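Local coordinates for O-succinylhomoserine sulfhydrylase (Mycobacterium tuberculosis, PDB 3NDN), which catalyses the pyridoxal 5'-phosphate-dependent formation of L-homocysteine from O-succinyl-L-homoserine and hydrogen sulfide in methionine biosynthesis, at the interface of chains A and B. Residues are numbered along the deposited sequence; one frame, centred on the assembly and turned at random. Chains: chain A/B, O-succinylhomoserine sulfhydrylase.

The interface of chains A and B. Residues chain A 110, 140, 143-144, 258; chain B 110, 114, 117, 144, 254.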
# COMPACT_ATOMS: atom_id res chain seq x y z
N PHE A 110 -24.96 0.29 12.14
CA PHE A 110 -25.56 1.57 12.55
C PHE A 110 -26.26 2.28 11.38
O PHE A 110 -27.41 2.73 11.51
CB PHE A 110 -24.55 2.52 13.25
CG PHE A 110 -25.11 3.89 13.50
CD1 PHE A 110 -26.00 4.12 14.55
CD2 PHE A 110 -24.82 4.94 12.62
CE1 PHE A 110 -26.57 5.37 14.76
CE2 PHE A 110 -25.37 6.20 12.81
CZ PHE A 110 -26.26 6.43 13.88
N ILE A 140 -27.73 4.10 21.92
CA ILE A 140 -27.46 5.16 20.93
C ILE A 140 -28.71 5.57 20.14
O ILE A 140 -28.99 6.76 20.01
CB ILE A 140 -26.26 4.79 19.99
CG1 ILE A 140 -24.97 4.69 20.82
CG2 ILE A 140 -26.12 5.83 18.86
CD1 ILE A 140 -23.73 4.17 20.04
N ARG A 143 -31.49 7.32 22.35
CA ARG A 143 -31.11 8.72 22.68
C ARG A 143 -31.60 9.68 21.58
O ARG A 143 -31.87 10.86 21.84
CB ARG A 143 -29.59 8.84 22.92
CG ARG A 143 -29.07 10.27 23.22
CD ARG A 143 -27.57 10.25 23.57
NE ARG A 143 -26.93 11.57 23.60
CZ ARG A 143 -26.28 12.13 22.58
NH1 ARG A 143 -26.22 11.51 21.40
NH2 ARG A 143 -25.70 13.32 22.72
N TRP A 144 -31.74 9.15 20.37
CA TRP A 144 -32.25 9.90 19.22
C TRP A 144 -33.74 9.59 18.91
O TRP A 144 -34.21 9.80 17.78
CB TRP A 144 -31.33 9.68 17.99
CG TRP A 144 -30.02 10.48 18.05
CD1 TRP A 144 -29.86 11.76 18.52
CD2 TRP A 144 -28.72 10.05 17.59
NE1 TRP A 144 -28.53 12.15 18.39
CE2 TRP A 144 -27.82 11.12 17.83
CE3 TRP A 144 -28.23 8.87 17.02
CZ2 TRP A 144 -26.44 11.04 17.52
CZ3 TRP A 144 -26.86 8.79 16.71
CH2 TRP A 144 -25.99 9.87 16.96
N THR A 258 -22.90 11.76 6.30
CA THR A 258 -22.18 11.40 7.55
C THR A 258 -20.80 10.75 7.30
O THR A 258 -20.00 10.66 8.23
CB THR A 258 -23.00 10.49 8.53
OG1 THR A 258 -23.12 9.17 8.01
CG2 THR A 258 -24.39 11.08 8.84
N PHE B 110 -20.19 15.13 11.69
CA PHE B 110 -21.36 14.46 12.23
C PHE B 110 -21.13 13.92 13.64
O PHE B 110 -21.99 14.08 14.51
CB PHE B 110 -21.89 13.33 11.32
CG PHE B 110 -22.99 12.52 11.97
CD1 PHE B 110 -24.28 13.05 12.07
CD2 PHE B 110 -22.73 11.28 12.55
CE1 PHE B 110 -25.30 12.33 12.72
CE2 PHE B 110 -23.74 10.56 13.19
CZ PHE B 110 -25.03 11.09 13.28
N GLY B 114 -23.10 15.12 17.02
CA GLY B 114 -23.87 14.02 17.62
C GLY B 114 -23.49 13.73 19.06
O GLY B 114 -24.34 13.36 19.86
N LEU B 117 -25.34 16.48 21.04
CA LEU B 117 -26.77 16.69 20.74
C LEU B 117 -27.64 15.43 20.69
O LEU B 117 -27.50 14.60 19.78
CB LEU B 117 -26.92 17.46 19.42
CG LEU B 117 -26.29 18.85 19.29
CD1 LEU B 117 -26.28 19.28 17.84
CD2 LEU B 117 -27.04 19.88 20.16
N TRP B 144 -33.61 13.06 13.95
CA TRP B 144 -33.36 12.39 15.24
C TRP B 144 -33.69 13.29 16.46
O TRP B 144 -33.19 13.07 17.57
CB TRP B 144 -31.92 11.82 15.29
CG TRP B 144 -31.78 10.52 14.48
CD1 TRP B 144 -32.67 9.48 14.44
CD2 TRP B 144 -30.67 10.12 13.63
NE1 TRP B 144 -32.21 8.48 13.61
CE2 TRP B 144 -30.99 8.84 13.10
CE3 TRP B 144 -29.46 10.72 13.25
CZ2 TRP B 144 -30.13 8.14 12.22
CZ3 TRP B 144 -28.60 10.02 12.37
CH2 TRP B 144 -28.95 8.75 11.86
N LEU B 254 -19.32 7.09 20.61
CA LEU B 254 -19.80 7.00 19.23
C LEU B 254 -18.79 6.33 18.28
O LEU B 254 -19.16 5.48 17.47
CB LEU B 254 -20.24 8.38 18.69
CG LEU B 254 -21.57 8.93 19.22
CD1 LEU B 254 -21.81 10.33 18.67
CD2 LEU B 254 -22.75 8.01 18.86
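A:Trp144 and B:Trp144 meet at the two-fold axis, with the two CB methylenes 3.5 Å apart. In both, CG stands anti to the carbonyl carbon (chi1 -77°), which sends each indole past its twin and into the partner subunit. The side chains cross, yet the indole planes are nearly parallel and slipped, with A:Trp144 CE3 above the rim of the B:Trp144 ring. At the edge of the A:Trp144 ring, the indole N-H of NE1 points to the backbone carbonyl B:Leu117 O at 3.0 Å. This bond is fairly straight, 162° at the hydrogen, and the oxygen lies near the ring plane, which should restrict rotation of the indole. Farther along the same edge, CZ2 packs on B:Gly114 CA, and A:Trp144 CH2 meets B:Phe110 CZ tip to tip at 4.0 Å. Alongside this indole, A:Arg143 runs extended from CG to NE and then turns its guanidinium end-on: NH1 and NH2 both donate to B:Gly114 O, at 3.1 and 3.2 Å, with the oxygen 6° out of the guanidinium plane. B:Phe110 in turn takes the A:Thr258 methyl CG2 over one face, 3.9 Å from the ring centroid, a CH-pi contact. A:Ile140 CG2 adds apolar packing on B:Leu254 CD2 at 4.0 Å. Repeated by symmetry, this mostly apolar patch joins helices 105-114, 131-143 and 244-258 and loop residues following the first two, and probably helps hold the two subunits together within the homotetramer.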